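Local coordinates for UL18 protein (Human herpesvirus 5, PDB 3D2U) that mimics host MHC class I, binding peptides and engaging the inhibitory receptor LILRB1 to modulate natural killer cell activity during infection, at residues F110-E115 against E126-L131. The protein carries 4 engineered substitutions. Sequence-based numbering, arbitrary orientation.
Sequences FVAGYE and ELKDNL. With NAG (2-acetamido-2-deoxy-beta-D-glucopyranose), chain N.
Strands 110-119 and 122-127 form an antiparallel hairpin at one edge of the MHC class I platform sheet, and these segments hold its open end. Glu126 opens 126-131 in extended conformation; its m rotamer and the t chi1 of Tyr114 let Glu126 OE1 accept a 2.7 Å hydrogen bond from Tyr114 OH, at the ring edge. Leu127 and Glu115 form a hydrogen-bonded pair, CA atoms 5.1 Å apart: Leu127 N to Glu115 O is 2.9 Å, Glu115 N to Leu127 O 3.1 Å. Both side chains point to the groove side, where Glu115 packs against the bound peptide and hydrogen-bonds Gln166. The strand ends at Leu127. Lys128 NZ lies 3.8 Å from Tyr114 CE1 and 4.0 Å from Glu126 OE1, a long salt bridge. A type II' turn, Lys128 to Leu131, with Asp129 at phi/psi 33/-129 and Leu131 at 60/43, sets Leu131 CD2 3.7 Å from Gly113 O and Leu131 CD1 4.0 Å from Phe110 CZ. Backbone bonds thus fix the register, Tyr114-Glu126 ties the other face, and Leu131 adds van der Waals contact beyond the strand.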
loop_
_atom_site.group_PDB
_atom_site.type_symbol
_atom_site.label_atom_id
_atom_site.label_comp_id
_atom_site.label_asym_id
_atom_site.label_seq_id
_atom_site.Cartn_x
_atom_site.Cartn_y
_atom_site.Cartn_z
ATOM N N PHE A 110 -9.332 16.823 26.474
ATOM C CA PHE A 110 -8.773 15.481 26.327
ATOM C C PHE A 110 -9.800 14.350 26.274
ATOM O O PHE A 110 -10.537 14.133 27.234
ATOM C CB PHE A 110 -7.795 15.193 27.476
ATOM C CG PHE A 110 -7.138 13.838 27.390
ATOM C CD1 PHE A 110 -5.939 13.670 26.695
ATOM C CD2 PHE A 110 -7.721 12.727 27.998
ATOM C CE1 PHE A 110 -5.335 12.412 26.607
ATOM C CE2 PHE A 110 -7.126 11.469 27.915
ATOM C CZ PHE A 110 -5.932 11.312 27.221
ATOM N N VAL A 111 -9.833 13.625 25.156
ATOM C CA VAL A 111 -10.740 12.488 25.006
ATOM C C VAL A 111 -9.964 11.181 25.173
ATOM O O VAL A 111 -10.400 10.283 25.894
ATOM C CB VAL A 111 -11.432 12.453 23.615
ATOM C CG1 VAL A 111 -11.989 11.058 23.347
ATOM C CG2 VAL A 111 -12.563 13.468 23.560
ATOM N N ALA A 112 -8.812 11.079 24.515
ATOM C CA ALA A 112 -8.020 9.858 24.593
ATOM C C ALA A 112 -6.518 10.013 24.315
ATOM O O ALA A 112 -6.082 10.968 23.662
ATOM C CB ALA A 112 -8.618 8.822 23.661
ATOM N N GLY A 113 -5.737 9.052 24.815
ATOM C CA GLY A 113 -4.290 9.075 24.647
ATOM C C GLY A 113 -3.645 7.734 24.293
ATOM O O GLY A 113 -4.230 6.667 24.493
ATOM N N TYR A 114 -2.418 7.796 23.780
ATOM C CA TYR A 114 -1.670 6.604 23.386
ATOM C C TYR A 114 -0.176 6.853 23.213
ATOM O O TYR A 114 0.234 7.877 22.675
ATOM C CB TYR A 114 -2.187 6.063 22.047
ATOM C CG TYR A 114 -1.358 4.913 21.487
ATOM C CD1 TYR A 114 -1.536 3.618 21.953
ATOM C CD2 TYR A 114 -0.407 5.122 20.483
ATOM C CE1 TYR A 114 -0.806 2.551 21.438
ATOM C CE2 TYR A 114 0.343 4.056 19.963
ATOM C CZ TYR A 114 0.130 2.771 20.447
ATOM O OH TYR A 114 0.833 1.703 19.938
ATOM N N GLU A 115 0.629 5.905 23.671
ATOM C CA GLU A 115 2.067 5.962 23.460
ATOM C C GLU A 115 2.443 4.540 23.074
ATOM O O GLU A 115 1.990 3.579 23.696
ATOM C CB GLU A 115 2.851 6.415 24.697
ATOM C CG GLU A 115 4.356 6.577 24.374
ATOM C CD GLU A 115 5.102 7.548 25.285
ATOM O OE1 GLU A 115 6.206 7.188 25.751
ATOM O OE2 GLU A 115 4.600 8.669 25.520
ATOM N N GLU A 126 3.230 -0.687 24.816
ATOM C CA GLU A 126 2.194 0.313 24.595
ATOM C C GLU A 126 1.601 0.835 25.897
ATOM O O GLU A 126 1.763 0.227 26.956
ATOM C CB GLU A 126 1.080 -0.289 23.729
ATOM C CG GLU A 126 1.580 -0.926 22.437
ATOM C CD GLU A 126 0.460 -1.459 21.564
ATOM O OE1 GLU A 126 0.067 -0.758 20.607
ATOM O OE2 GLU A 126 -0.028 -2.579 21.835
ATOM N N LEU A 127 0.920 1.974 25.797
ATOM C CA LEU A 127 0.267 2.621 26.930
ATOM C C LEU A 127 -1.045 3.194 26.399
ATOM O O LEU A 127 -1.040 4.093 25.558
ATOM C CB LEU A 127 1.146 3.742 27.494
ATOM C CG LEU A 127 0.576 4.478 28.711
ATOM C CD1 LEU A 127 0.421 3.496 29.861
ATOM C CD2 LEU A 127 1.487 5.625 29.118
ATOM N N LYS A 128 -2.161 2.654 26.883
ATOM C CA LYS A 128 -3.469 3.083 26.443
ATOM C C LYS A 128 -4.369 3.465 27.589
ATOM O O LYS A 128 -3.937 3.624 28.722
ATOM C CB LYS A 128 -4.182 1.988 25.669
ATOM C CG LYS A 128 -3.411 1.422 24.494
ATOM C CD LYS A 128 -4.050 0.142 24.014
ATOM C CE LYS A 128 -3.257 -0.442 22.861
ATOM N NZ LYS A 128 -3.724 0.074 21.546
ATOM N N ASP A 129 -5.649 3.569 27.291
ATOM C CA ASP A 129 -6.721 3.797 28.247
ATOM C C ASP A 129 -6.318 4.654 29.442
ATOM O O ASP A 129 -5.766 5.733 29.241
ATOM C CB ASP A 129 -7.273 2.478 28.734
ATOM C CG ASP A 129 -7.405 1.532 27.582
ATOM O OD1 ASP A 129 -7.507 1.982 26.430
ATOM O OD2 ASP A 129 -7.408 0.304 27.807
ATOM N N ASN A 130 -6.565 4.243 30.609
ATOM C CA ASN A 130 -6.169 5.120 31.718
ATOM C C ASN A 130 -4.712 5.663 31.660
ATOM O O ASN A 130 -4.361 6.587 32.399
ATOM C CB ASN A 130 -6.420 4.375 33.020
ATOM C CG ASN A 130 -5.814 2.994 33.057
ATOM O OD1 ASN A 130 -5.167 2.641 34.053
ATOM N ND2 ASN A 130 -6.016 2.202 32.008
ATOM N N LEU A 131 -3.877 5.113 30.785
ATOM C CA LEU A 131 -2.484 5.529 30.649
ATOM C C LEU A 131 -1.679 5.350 31.944
ATOM O O LEU A 131 -0.871 6.197 32.336
ATOM C CB LEU A 131 -2.436 6.977 30.127
ATOM C CG LEU A 131 -3.174 7.140 28.779
ATOM C CD1 LEU A 131 -3.244 8.604 28.347
ATOM C CD2 LEU A 131 -2.471 6.307 27.710
HETATM C C1 NAG N . -6.744 8.972 18.431
HETATM C C2 NAG N . -7.224 7.633 18.935
HETATM C C3 NAG N . -7.101 6.774 17.727
HETATM C C4 NAG N . -8.039 7.252 16.652
HETATM C C5 NAG N . -7.833 8.749 16.327
HETATM C C6 NAG N . -8.932 9.349 15.456
HETATM C C7 NAG N . -6.217 7.780 21.115
HETATM C C8 NAG N . -4.938 8.582 21.289
HETATM N N2 NAG N . -6.362 7.125 19.978
HETATM O O1 NAG N . -6.485 9.834 19.477
HETATM O O3 NAG N . -7.350 5.410 18.025
HETATM O O4 NAG N . -7.657 6.510 15.535
HETATM O O5 NAG N . -7.733 9.528 17.542
HETATM O O6 NAG N . -8.540 9.345 14.089
HETATM O O7 NAG N . -7.059 7.759 21.997
#